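Local coordinates for glycerol dehydratase (Clostridium butyricum, PDB 1R9D), which probably dehydrates glycerol to 3-hydroxypropionaldehyde without coenzyme B12, as a member of the glycyl-radical enzyme family related to pyruvate formate-lyase, at residues 185-190 and 528-533; 441-446 and 534-539; 476-481 and 485-490; 565-568 and 572-575. All coordinates share one frame; numbering follows the deposited sequence.

Contact 1 of 4, residues 185-190 and 528-533; sequences KEQLEK and NCIGKG
Gln187, near the C-terminal end of helix 169-190, reaches across to the short helix 529-532 and meets Ile530 and Gly531 there. Its CB lies against the CG2 branch of Ile530 at 4.1 Å, the one place where two side chains touch. The next carbon makes the tightest approach: CG sits 3.3 Å from Ile530 O, a methylene resting on a carbonyl oxygen that faces the long helix. With CG anti to the backbone N (chi1 -171°), the chain is carried out toward the short helix, and a bend at chi2 (63°) then lays the amide alongside the backbone of Gly531. There OE1 comes to 3.6 Å from Gly531 CA. NE2 is 3.8 Å from Gly531 O, too far for a bond, and its hydrogen-bond partner is Asn191 OD1, just past the end of its own segment. That bond gives the amide a polar tie on the long-helix side, while its flexible methylenes do the packing. Glutamine suits this half-covered place because its stem is apolar and its tip tolerates water.

The short helix ends in a Schellman motif: Gly533 takes positive phi as the C-prime residue, a conformation that glycine adopts easily, and Lys534 N reaches back to Cys529 O. The join is small, burying 115 Å² in all. Gln187 and Leu188 also lean on Leu205 of helix 197-230, so that Gln187, at the end of helix 169-190, touches both that helix and the short helix 529-532.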
loop_
_atom_site.group_PDB
_atom_site.type_symbol
_atom_site.label_atom_id
_atom_site.label_comp_id
_atom_site.label_asym_id
_atom_site.label_seq_id
_atom_site.Cartn_x
_atom_site.Cartn_y
_atom_site.Cartn_z
ATOM N N LYS A 185 22.962 4.838 -4.847
ATOM C CA LYS A 185 23.780 3.788 -4.238
ATOM C C LYS A 185 24.387 4.248 -2.916
ATOM O O LYS A 185 24.494 3.462 -1.975
ATOM C CB LYS A 185 24.886 3.339 -5.199
ATOM C CG LYS A 185 24.383 2.480 -6.351
ATOM C CD LYS A 185 25.527 2.010 -7.236
ATOM C CE LYS A 185 25.030 1.085 -8.338
ATOM N NZ LYS A 185 26.134 0.659 -9.248
ATOM N N GLU A 186 24.779 5.517 -2.840
ATOM C CA GLU A 186 25.353 6.054 -1.611
ATOM C C GLU A 186 24.304 6.092 -0.505
ATOM O O GLU A 186 24.608 5.811 0.654
ATOM C CB GLU A 186 25.902 7.466 -1.832
ATOM C CG GLU A 186 27.006 7.555 -2.877
ATOM C CD GLU A 186 27.541 8.968 -3.044
ATOM O OE1 GLU A 186 26.727 9.918 -3.054
ATOM O OE2 GLU A 186 28.776 9.130 -3.182
ATOM N N GLN A 187 23.070 6.441 -0.864
ATOM C CA GLN A 187 21.989 6.514 0.116
ATOM C C GLN A 187 21.675 5.113 0.624
ATOM O O GLN A 187 21.366 4.912 1.800
ATOM C CB GLN A 187 20.738 7.133 -0.517
ATOM C CG GLN A 187 19.619 7.444 0.470
ATOM C CD GLN A 187 20.021 8.477 1.509
ATOM O OE1 GLN A 187 20.438 9.581 1.172
ATOM N NE2 GLN A 187 19.895 8.121 2.781
ATOM N N LEU A 188 21.764 4.146 -0.280
ATOM C CA LEU A 188 21.515 2.749 0.041
ATOM C C LEU A 188 22.496 2.316 1.139
ATOM O O LEU A 188 22.137 1.573 2.057
ATOM C CB LEU A 188 21.704 1.912 -1.227
ATOM C CG LEU A 188 20.714 0.802 -1.589
ATOM C CD1 LEU A 188 19.293 1.201 -1.242
ATOM C CD2 LEU A 188 20.839 0.511 -3.083
ATOM N N GLU A 189 23.734 2.795 1.048
ATOM C CA GLU A 189 24.747 2.460 2.045
ATOM C C GLU A 189 24.504 3.174 3.369
ATOM O O GLU A 189 24.779 2.626 4.438
ATOM C CB GLU A 189 26.146 2.796 1.525
ATOM C CG GLU A 189 26.670 1.789 0.522
ATOM C CD GLU A 189 26.618 0.371 1.062
ATOM O OE1 GLU A 189 27.290 0.097 2.081
ATOM O OE2 GLU A 189 25.900 -0.466 0.471
ATOM N N LYS A 190 23.994 4.396 3.301
ATOM C CA LYS A 190 23.710 5.157 4.511
ATOM C C LYS A 190 22.511 4.550 5.232
ATOM O O LYS A 190 22.386 4.663 6.451
ATOM C CB LYS A 190 23.401 6.618 4.172
ATOM C CG LYS A 190 24.531 7.366 3.489
ATOM C CD LYS A 190 24.117 8.799 3.186
ATOM C CE LYS A 190 25.207 9.555 2.443
ATOM N NZ LYS A 190 24.821 10.977 2.190
ATOM N N ASN A 528 14.938 15.589 -2.094
ATOM C CA ASN A 528 14.571 14.844 -0.913
ATOM C C ASN A 528 14.038 13.456 -1.250
ATOM O O ASN A 528 14.072 12.581 -0.400
ATOM C CB ASN A 528 13.577 15.636 -0.064
ATOM C CG ASN A 528 14.128 16.988 0.373
ATOM O OD1 ASN A 528 15.200 17.411 -0.067
ATOM N ND2 ASN A 528 13.388 17.677 1.235
ATOM N N CYS A 529 13.575 13.228 -2.480
ATOM C CA CYS A 529 13.072 11.894 -2.812
ATOM C C CYS A 529 14.131 10.823 -2.545
ATOM O O CYS A 529 13.870 9.862 -1.827
ATOM C CB CYS A 529 12.602 11.817 -4.267
ATOM S SG CYS A 529 10.979 12.609 -4.544
ATOM N N ILE A 530 15.324 10.985 -3.115
ATOM C CA ILE A 530 16.390 10.007 -2.892
ATOM C C ILE A 530 16.795 10.026 -1.420
ATOM O O ILE A 530 16.933 8.980 -0.791
ATOM C CB ILE A 530 17.636 10.312 -3.756
ATOM C CG1 ILE A 530 17.322 10.059 -5.229
ATOM C CG2 ILE A 530 18.816 9.441 -3.310
ATOM C CD1 ILE A 530 18.467 10.394 -6.168
ATOM N N GLY A 531 16.970 11.228 -0.874
ATOM C CA GLY A 531 17.359 11.370 0.520
ATOM C C GLY A 531 16.352 10.801 1.502
ATOM O O GLY A 531 16.731 10.261 2.542
ATOM N N LYS A 532 15.067 10.922 1.179
ATOM C CA LYS A 532 14.006 10.414 2.044
ATOM C C LYS A 532 13.662 8.971 1.701
ATOM O O LYS A 532 12.980 8.288 2.465
ATOM C CB LYS A 532 12.744 11.269 1.901
ATOM C CG LYS A 532 12.914 12.733 2.273
ATOM C CD LYS A 532 13.142 12.916 3.763
ATOM C CE LYS A 532 13.214 14.396 4.120
ATOM N NZ LYS A 532 13.426 14.614 5.577
ATOM N N GLY A 533 14.134 8.514 0.545
ATOM C CA GLY A 533 13.853 7.155 0.116
ATOM C C GLY A 533 12.386 6.935 -0.216
ATOM O O GLY A 533 11.854 5.851 0.005
#

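Contact 2 of 4, residues 441-446 and 534-539; sequences KTEGWH and KSLQDG
Glu443 and Leu536 lie one against the other where the short parallel strand 442-443 of a mixed sheet is covered by the loop leading from helix 529-532 to strand 543-551. The loop contains a type I beta turn from Leu536 to Gly539, closed by Gly539 N to Leu536 O, and this turn presents Leu536 to the strand. The two side chains run across one another at a slant. Glu443 leaves the strand with CG anti to its backbone N (chi1 172°), then bends at chi2, which brings the carboxylate against the leucine: OE1 and CD are each 3.9 Å from Leu536 CG, and OE2 is the same distance from Leu536 CB. Leucine supplies an apolar cover here, packing on Leu522 of helix 520-524 as well. The glutamate, although buried, is not left to hydrocarbon alone, since its side chain also touches Arg631, a nearby positive charge that may favour the ionised form.

Gln537 starts out pointing away from the strand but folds back through a bend at chi2. Its amide plane stands at 90° to the carboxylate of Glu443, and the gap between them is too wide for a hydrogen bond. Its OE1 instead accepts from Leu519 N, tying the amide to the backbone just before helix 520-524. On the far side of the turn, Ser535 OG donates to Asp538 OD2, reaching it from above the carboxylate plane. Serine's short hydroxyl suits this tight return. The closest approach of the two polar tips across the contact is Gln537 NE2 to Glu443 OE2, 4.0 Å.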
loop_
_atom_site.group_PDB
_atom_site.type_symbol
_atom_site.label_atom_id
_atom_site.label_comp_id
_atom_site.label_asym_id
_atom_site.label_seq_id
_atom_site.Cartn_x
_atom_site.Cartn_y
_atom_site.Cartn_z
ATOM N N LYS A 441 12.203 20.791 -6.578
ATOM C CA LYS A 441 11.913 20.600 -5.159
ATOM C C LYS A 441 10.425 20.492 -4.854
ATOM O O LYS A 441 10.043 20.393 -3.688
ATOM C CB LYS A 441 12.467 21.772 -4.346
ATOM C CG LYS A 441 13.966 21.982 -4.429
ATOM C CD LYS A 441 14.394 23.026 -3.403
ATOM C CE LYS A 441 15.908 23.185 -3.358
ATOM N NZ LYS A 441 16.321 24.186 -2.330
ATOM N N THR A 442 9.594 20.462 -5.894
ATOM C CA THR A 442 8.143 20.465 -5.707
ATOM C C THR A 442 7.291 19.400 -6.402
ATOM O O THR A 442 7.592 18.971 -7.515
ATOM C CB THR A 442 7.576 21.833 -6.181
ATOM O OG1 THR A 442 8.405 22.894 -5.689
ATOM C CG2 THR A 442 6.149 22.038 -5.699
ATOM N N GLU A 443 6.227 18.984 -5.720
ATOM C CA GLU A 443 5.213 18.084 -6.273
ATOM C C GLU A 443 3.982 18.967 -6.040
ATOM O O GLU A 443 3.368 18.931 -4.974
ATOM C CB GLU A 443 5.085 16.772 -5.489
ATOM C CG GLU A 443 3.890 15.898 -5.935
ATOM C CD GLU A 443 4.006 15.369 -7.372
ATOM O OE1 GLU A 443 4.576 16.073 -8.232
ATOM O OE2 GLU A 443 3.512 14.252 -7.649
ATOM N N GLY A 444 3.640 19.776 -7.037
ATOM C CA GLY A 444 2.539 20.718 -6.878
ATOM C C GLY A 444 1.130 20.385 -7.329
ATOM O O GLY A 444 0.204 21.114 -6.967
ATOM N N TRP A 445 0.940 19.322 -8.109
ATOM C CA TRP A 445 -0.410 18.976 -8.568
ATOM C C TRP A 445 -1.115 20.272 -9.015
ATOM O O TRP A 445 -2.265 20.529 -8.659
ATOM C CB TRP A 445 -1.182 18.303 -7.417
ATOM C CG TRP A 445 -1.104 16.796 -7.445
ATOM C CD1 TRP A 445 0.015 16.031 -7.629
ATOM C CD2 TRP A 445 -2.206 15.887 -7.382
ATOM N NE1 TRP A 445 -0.326 14.698 -7.700
ATOM C CE2 TRP A 445 -1.684 14.583 -7.555
ATOM C CE3 TRP A 445 -3.587 16.046 -7.206
ATOM C CZ2 TRP A 445 -2.497 13.445 -7.558
ATOM C CZ3 TRP A 445 -4.401 14.910 -7.209
ATOM C CH2 TRP A 445 -3.849 13.627 -7.385
ATOM N N HIS A 446 -0.408 21.065 -9.815
ATOM C CA HIS A 446 -0.883 22.374 -10.278
ATOM C C HIS A 446 -2.163 22.495 -11.125
ATOM O O HIS A 446 -2.603 23.613 -11.422
ATOM C CB HIS A 446 0.274 23.101 -10.962
ATOM C CG HIS A 446 1.446 23.349 -10.056
ATOM N ND1 HIS A 446 1.411 24.268 -9.027
ATOM C CD2 HIS A 446 2.679 22.792 -10.020
ATOM C CE1 HIS A 446 2.574 24.268 -8.399
ATOM N NE2 HIS A 446 3.361 23.382 -8.981
ATOM N N LYS A 534 11.728 7.959 -0.752
ATOM C CA LYS A 534 10.313 7.853 -1.101
ATOM C C LYS A 534 9.964 8.648 -2.359
ATOM O O LYS A 534 10.557 9.686 -2.636
ATOM C CB LYS A 534 9.452 8.329 0.076
ATOM C CG LYS A 534 9.849 9.698 0.593
ATOM C CD LYS A 534 9.234 10.009 1.962
ATOM C CE LYS A 534 7.722 10.075 1.903
ATOM N NZ LYS A 534 7.125 10.706 3.121
ATOM N N SER A 535 8.994 8.150 -3.117
ATOM C CA SER A 535 8.576 8.801 -4.354
ATOM C C SER A 535 7.839 10.124 -4.160
ATOM O O SER A 535 7.424 10.477 -3.052
ATOM C CB SER A 535 7.667 7.869 -5.149
ATOM O OG SER A 535 6.442 7.684 -4.462
ATOM N N LEU A 536 7.667 10.832 -5.269
ATOM C CA LEU A 536 6.955 12.102 -5.300
ATOM C C LEU A 536 5.520 11.827 -4.850
ATOM O O LEU A 536 4.947 12.584 -4.069
ATOM C CB LEU A 536 6.959 12.643 -6.733
ATOM C CG LEU A 536 7.662 13.939 -7.148
ATOM C CD1 LEU A 536 8.667 14.416 -6.114
ATOM C CD2 LEU A 536 8.318 13.692 -8.500
ATOM N N GLN A 537 4.950 10.729 -5.341
ATOM C CA GLN A 537 3.586 10.354 -4.992
ATOM C C GLN A 537 3.436 10.089 -3.492
ATOM O O GLN A 537 2.351 10.245 -2.934
ATOM C CB GLN A 537 3.153 9.109 -5.776
ATOM C CG GLN A 537 3.065 9.297 -7.291
ATOM C CD GLN A 537 4.406 9.603 -7.925
ATOM O OE1 GLN A 537 5.420 9.009 -7.568
ATOM N NE2 GLN A 537 4.417 10.522 -8.881
ATOM N N ASP A 538 4.527 9.690 -2.844
ATOM C CA ASP A 538 4.498 9.402 -1.410
ATOM C C ASP A 538 4.980 10.549 -0.523
ATOM O O ASP A 538 5.270 10.343 0.659
ATOM C CB ASP A 538 5.312 8.140 -1.114
ATOM C CG ASP A 538 4.655 6.887 -1.665
ATOM O OD1 ASP A 538 3.536 6.558 -1.209
ATOM O OD2 ASP A 538 5.249 6.234 -2.553
ATOM N N GLY A 539 5.076 11.748 -1.093
ATOM C CA GLY A 539 5.489 12.914 -0.323
ATOM C C GLY A 539 6.973 13.231 -0.230
ATOM O O GLY A 539 7.385 14.020 0.623
#

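Contact 3 of 4, residues 476-481 and 485-490; sequences QNFEEM and DEFMKA
Met481 and Phe478 meet Phe487 and Ala490 in the apolar centre of this contact, where the loop before helix 484-516 folds back on the helix's first turns. Met481 is extended beyond CG, and this straight reach takes its sulfur along the helix surface: SD lies 3.7 Å from Phe487 CA and beside the edge of the Phe487 ring, a Met-aromatic contact with SD 5.3 Å from the ring centroid. The chain ends with CE on Ala490 CB at 3.7 Å, a small methyl that lets the methionine lie close to the helix. The rings of Phe478 and Phe487 meet obliquely, their planes 60° apart, with Phe478 CE2 3.7 Å from Phe487 CD1. Behind them stand Ile461 of helix 453-461 and Phe568 of helix 553-569.

Farther out, the Glu486 and Met481 side chains run side by side with opposite sense. Glu486 is also extended, and its OE1 comes to 3.2 Å from Met481 CA while accepting hydrogen bonds from the backbone N atoms of Lys482 and Ser483. At the rim, Gln476 holds its amide at 87° to the Glu486 carboxylate; the bond from Gln476 NE2 to Glu486 OE2 is fairly straight (164°) but weak at 3.3 Å. Gln476 OE1 is used as well: a water donates to it and to Glu486 O, bridging loop and helix. Glutamine suits this edge because one amide can both donate and accept.

With Ser483 just ahead of helix 484-516, the bond from Ser483 N to Glu486 OE1 is the half of a capping box in which the N3 side chain bonds the N-cap backbone N.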
loop_
_atom_site.group_PDB
_atom_site.type_symbol
_atom_site.label_atom_id
_atom_site.label_comp_id
_atom_site.label_asym_id
_atom_site.label_seq_id
_atom_site.Cartn_x
_atom_site.Cartn_y
_atom_site.Cartn_z
ATOM N N GLN A 476 -31.479 28.716 1.871
ATOM C CA GLN A 476 -32.671 29.561 1.892
ATOM C C GLN A 476 -33.249 29.842 0.503
ATOM O O GLN A 476 -32.515 30.167 -0.433
ATOM C CB GLN A 476 -32.340 30.880 2.589
ATOM C CG GLN A 476 -33.397 31.956 2.437
ATOM C CD GLN A 476 -33.014 33.236 3.144
ATOM O OE1 GLN A 476 -31.876 33.695 3.046
ATOM N NE2 GLN A 476 -33.969 33.829 3.854
ATOM N N ASN A 477 -34.567 29.714 0.375
ATOM C CA ASN A 477 -35.242 29.977 -0.894
ATOM C C ASN A 477 -34.974 31.418 -1.314
ATOM O O ASN A 477 -35.180 32.349 -0.534
ATOM C CB ASN A 477 -36.752 29.765 -0.755
ATOM C CG ASN A 477 -37.112 28.333 -0.413
ATOM O OD1 ASN A 477 -36.782 27.405 -1.153
ATOM N ND2 ASN A 477 -37.795 28.145 0.713
ATOM N N PHE A 478 -34.514 31.593 -2.547
ATOM C CA PHE A 478 -34.208 32.917 -3.078
ATOM C C PHE A 478 -35.415 33.858 -2.991
ATOM O O PHE A 478 -35.264 35.045 -2.706
ATOM C CB PHE A 478 -33.760 32.799 -4.537
ATOM C CG PHE A 478 -33.316 34.098 -5.143
ATOM C CD1 PHE A 478 -33.633 34.405 -6.460
ATOM C CD2 PHE A 478 -32.565 35.009 -4.405
ATOM C CE1 PHE A 478 -33.209 35.600 -7.038
ATOM C CE2 PHE A 478 -32.135 36.208 -4.972
ATOM C CZ PHE A 478 -32.458 36.504 -6.291
ATOM N N GLU A 479 -36.607 33.320 -3.238
ATOM C CA GLU A 479 -37.839 34.111 -3.199
ATOM C C GLU A 479 -38.098 34.754 -1.846
ATOM O O GLU A 479 -38.766 35.783 -1.761
ATOM C CB GLU A 479 -39.052 33.245 -3.565
ATOM C CG GLU A 479 -38.985 32.606 -4.940
ATOM C CD GLU A 479 -38.369 31.219 -4.917
ATOM O OE1 GLU A 479 -37.278 31.052 -4.326
ATOM O OE2 GLU A 479 -38.979 30.297 -5.500
ATOM N N GLU A 480 -37.565 34.151 -0.790
ATOM C CA GLU A 480 -37.767 34.655 0.562
ATOM C C GLU A 480 -36.671 35.581 1.076
ATOM O O GLU A 480 -36.778 36.112 2.184
ATOM C CB GLU A 480 -37.916 33.479 1.527
ATOM C CG GLU A 480 -39.136 32.615 1.269
ATOM C CD GLU A 480 -39.081 31.303 2.023
ATOM O OE1 GLU A 480 -38.743 31.323 3.227
ATOM O OE2 GLU A 480 -39.379 30.254 1.414
ATOM N N MET A 481 -35.620 35.775 0.286
ATOM C CA MET A 481 -34.521 36.638 0.703
ATOM C C MET A 481 -34.883 38.115 0.655
ATOM O O MET A 481 -35.484 38.588 -0.308
ATOM C CB MET A 481 -33.293 36.391 -0.170
ATOM C CG MET A 481 -32.678 35.026 0.020
ATOM S SD MET A 481 -31.203 34.814 -0.984
ATOM C CE MET A 481 -30.762 33.130 -0.539
ATOM N N ASP A 485 -27.086 40.212 1.758
ATOM C CA ASP A 485 -26.269 39.490 2.726
ATOM C C ASP A 485 -26.723 38.039 2.821
ATOM O O ASP A 485 -25.903 37.130 2.973
ATOM C CB ASP A 485 -26.372 40.146 4.103
ATOM C CG ASP A 485 -26.001 41.614 4.078
ATOM O OD1 ASP A 485 -26.713 42.404 3.412
ATOM O OD2 ASP A 485 -24.996 41.980 4.721
ATOM N N GLU A 486 -28.034 37.825 2.737
ATOM C CA GLU A 486 -28.591 36.476 2.801
ATOM C C GLU A 486 -28.192 35.714 1.546
ATOM O O GLU A 486 -28.015 34.495 1.572
ATOM C CB GLU A 486 -30.118 36.520 2.886
ATOM C CG GLU A 486 -30.678 37.148 4.151
ATOM C CD GLU A 486 -32.199 37.161 4.148
ATOM O OE1 GLU A 486 -32.783 37.715 3.192
ATOM O OE2 GLU A 486 -32.809 36.620 5.095
ATOM N N PHE A 487 -28.063 36.444 0.444
ATOM C CA PHE A 487 -27.680 35.846 -0.826
ATOM C C PHE A 487 -26.234 35.359 -0.758
ATOM O O PHE A 487 -25.934 34.227 -1.126
ATOM C CB PHE A 487 -27.818 36.862 -1.958
ATOM C CG PHE A 487 -27.592 36.274 -3.317
ATOM C CD1 PHE A 487 -28.599 35.557 -3.954
ATOM C CD2 PHE A 487 -26.360 36.401 -3.946
ATOM C CE1 PHE A 487 -28.384 34.971 -5.198
ATOM C CE2 PHE A 487 -26.132 35.818 -5.194
ATOM C CZ PHE A 487 -27.148 35.100 -5.820
ATOM N N MET A 488 -25.343 36.223 -0.285
ATOM C CA MET A 488 -23.934 35.868 -0.173
ATOM C C MET A 488 -23.712 34.706 0.789
ATOM O O MET A 488 -22.764 33.938 0.628
ATOM C CB MET A 488 -23.107 37.077 0.275
ATOM C CG MET A 488 -22.950 38.154 -0.794
ATOM S SD MET A 488 -22.261 37.520 -2.350
ATOM C CE MET A 488 -20.534 37.244 -1.880
ATOM N N LYS A 489 -24.580 34.578 1.790
ATOM C CA LYS A 489 -24.455 33.485 2.751
ATOM C C LYS A 489 -24.813 32.163 2.090
ATOM O O LYS A 489 -24.177 31.138 2.346
ATOM C CB LYS A 489 -25.359 33.721 3.963
ATOM C CG LYS A 489 -24.908 34.876 4.824
ATOM C CD LYS A 489 -25.726 34.995 6.097
ATOM C CE LYS A 489 -25.214 36.141 6.960
ATOM N NZ LYS A 489 -26.038 36.321 8.189
ATOM N N ALA A 490 -25.834 32.192 1.238
ATOM C CA ALA A 490 -26.266 30.996 0.527
ATOM C C ALA A 490 -25.199 30.618 -0.503
ATOM O O ALA A 490 -24.911 29.441 -0.711
ATOM C CB ALA A 490 -27.599 31.251 -0.165
HETATM O O HOH W 1 -29.292 32.701 3.247
#

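Contact 4 of 4, residues 565-568 and 572-575; sequences KIVF and KITP
Val567 and Ile566, in the last turns of helix 553-569, receive Ile573 and Pro575 from the strand-like link that leads into helix 575-583, making a tight connection between two consecutive helices. Ile573 is the main bump. Its CG1 enters the notch between the two neighbouring beta-branched residues of the helix, 4.0 Å from Ile566 CG2 and 3.9 Å from Val567 CG2. Its first torsion (chi1 58°) sets CG1 between the backbone N and the carbonyl carbon, a less usual placement for isoleucine that directs the branch into this notch. Val567 works with both methyls: while CG2 touches Ile573, CG1 meets Pro575 CG at 3.9 Å. On another side, CG1 rests over the centre of the Phe568 ring. Branched valine and isoleucine suit the corner because their stiff methyls form well-defined ridges, and the compact, rigid proline ring fills the space beside Val567 CG1 at the start of the next helix. Leu578 of that helix touches both Val567 and Ile573.

At the outer end, Lys572 lays its aliphatic base on the helix, CB 3.8 Å from Ile566 CG2, while its ammonium end leads away from the contact. A water lies between Val567 O and Ile573 O, within hydrogen-bonding distance of each. The wide, pi-type turn at 565-568 accompanies the direct backbone tie of the corner: Lys572 N donates to Ile566 O at 2.9 Å.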
loop_
_atom_site.group_PDB
_atom_site.type_symbol
_atom_site.label_atom_id
_atom_site.label_comp_id
_atom_site.label_asym_id
_atom_site.label_seq_id
_atom_site.Cartn_x
_atom_site.Cartn_y
_atom_site.Cartn_z
ATOM N N LYS A 565 -27.766 45.158 -6.983
ATOM C CA LYS A 565 -28.329 46.425 -7.452
ATOM C C LYS A 565 -29.759 46.369 -7.971
ATOM O O LYS A 565 -30.632 47.100 -7.498
ATOM C CB LYS A 565 -27.455 47.018 -8.558
ATOM C CG LYS A 565 -26.093 47.505 -8.108
ATOM C CD LYS A 565 -25.333 48.118 -9.281
ATOM C CE LYS A 565 -26.062 49.327 -9.867
ATOM N NZ LYS A 565 -25.988 50.526 -8.979
ATOM N N ILE A 566 -29.988 45.516 -8.963
ATOM C CA ILE A 566 -31.300 45.394 -9.582
ATOM C C ILE A 566 -32.374 44.787 -8.687
ATOM O O ILE A 566 -33.533 45.195 -8.743
ATOM C CB ILE A 566 -31.217 44.564 -10.885
ATOM C CG1 ILE A 566 -30.163 45.164 -11.823
ATOM C CG2 ILE A 566 -32.572 44.537 -11.578
ATOM C CD1 ILE A 566 -30.416 46.612 -12.196
ATOM N N VAL A 567 -31.998 43.822 -7.856
ATOM C CA VAL A 567 -32.967 43.170 -6.986
ATOM C C VAL A 567 -33.081 43.734 -5.573
ATOM O O VAL A 567 -34.160 44.157 -5.158
ATOM C CB VAL A 567 -32.682 41.654 -6.878
ATOM C CG1 VAL A 567 -33.707 40.995 -5.971
ATOM C CG2 VAL A 567 -32.722 41.017 -8.258
ATOM N N PHE A 568 -31.980 43.752 -4.828
ATOM C CA PHE A 568 -32.038 44.231 -3.454
ATOM C C PHE A 568 -31.914 45.728 -3.199
ATOM O O PHE A 568 -32.524 46.238 -2.264
ATOM C CB PHE A 568 -31.014 43.480 -2.595
ATOM C CG PHE A 568 -31.257 41.998 -2.533
ATOM C CD1 PHE A 568 -30.502 41.122 -3.304
ATOM C CD2 PHE A 568 -32.271 41.483 -1.731
ATOM C CE1 PHE A 568 -30.754 39.749 -3.279
ATOM C CE2 PHE A 568 -32.531 40.115 -1.699
ATOM C CZ PHE A 568 -31.772 39.246 -2.476
ATOM N N LYS A 572 -35.994 46.689 -8.653
ATOM C CA LYS A 572 -36.586 46.761 -9.986
ATOM C C LYS A 572 -37.414 45.513 -10.273
ATOM O O LYS A 572 -38.438 45.579 -10.949
ATOM C CB LYS A 572 -35.500 46.915 -11.055
ATOM C CG LYS A 572 -34.832 48.281 -11.072
ATOM C CD LYS A 572 -35.855 49.380 -11.319
ATOM C CE LYS A 572 -35.199 50.745 -11.419
ATOM N NZ LYS A 572 -34.343 50.840 -12.627
ATOM N N ILE A 573 -36.956 44.374 -9.764
ATOM C CA ILE A 573 -37.653 43.104 -9.939
ATOM C C ILE A 573 -37.523 42.324 -8.636
ATOM O O ILE A 573 -36.598 42.562 -7.862
ATOM C CB ILE A 573 -37.039 42.266 -11.087
ATOM C CG1 ILE A 573 -35.558 42.003 -10.811
ATOM C CG2 ILE A 573 -37.198 42.994 -12.411
ATOM C CD1 ILE A 573 -34.876 41.163 -11.879
ATOM N N THR A 574 -38.447 41.402 -8.387
ATOM C CA THR A 574 -38.400 40.609 -7.163
ATOM C C THR A 574 -37.529 39.376 -7.367
ATOM O O THR A 574 -37.246 38.981 -8.500
ATOM C CB THR A 574 -39.800 40.118 -6.742
ATOM O OG1 THR A 574 -40.299 39.203 -7.726
ATOM C CG2 THR A 574 -40.759 41.283 -6.602
ATOM N N PRO A 575 -37.088 38.752 -6.266
ATOM C CA PRO A 575 -36.253 37.556 -6.385
ATOM C C PRO A 575 -36.976 36.497 -7.215
ATOM O O PRO A 575 -36.369 35.830 -8.057
ATOM C CB PRO A 575 -36.063 37.132 -4.933
ATOM C CG PRO A 575 -36.029 38.448 -4.216
ATOM C CD PRO A 575 -37.182 39.190 -4.862
HETATM O O HOH W 2 -36.949 43.238 -5.143
#

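In the fold
From the N terminus, helix 169-190 waits longest for its partner: contact 1 closes only when the chain reaches 528-533, more than three hundred residues later. Before that, contact 2 opens at 441-446, and it closes at 534-539, directly after contact 1, so the two cross; they touch through Cys529, whose SG packs on Leu536. Contact 3, a short local loop at 476-490, opens and closes within both of these spans. Contact 4 follows in series at 565-575. Contact 1 joins helix 169-190 to helix 529-532, and contact 2 sets the loop that follows on strand 442-443, whereas contacts 3 and 4, centres about 13 Å apart, tie helices 484-516, 553-569 and 575-583 together at a remote corner.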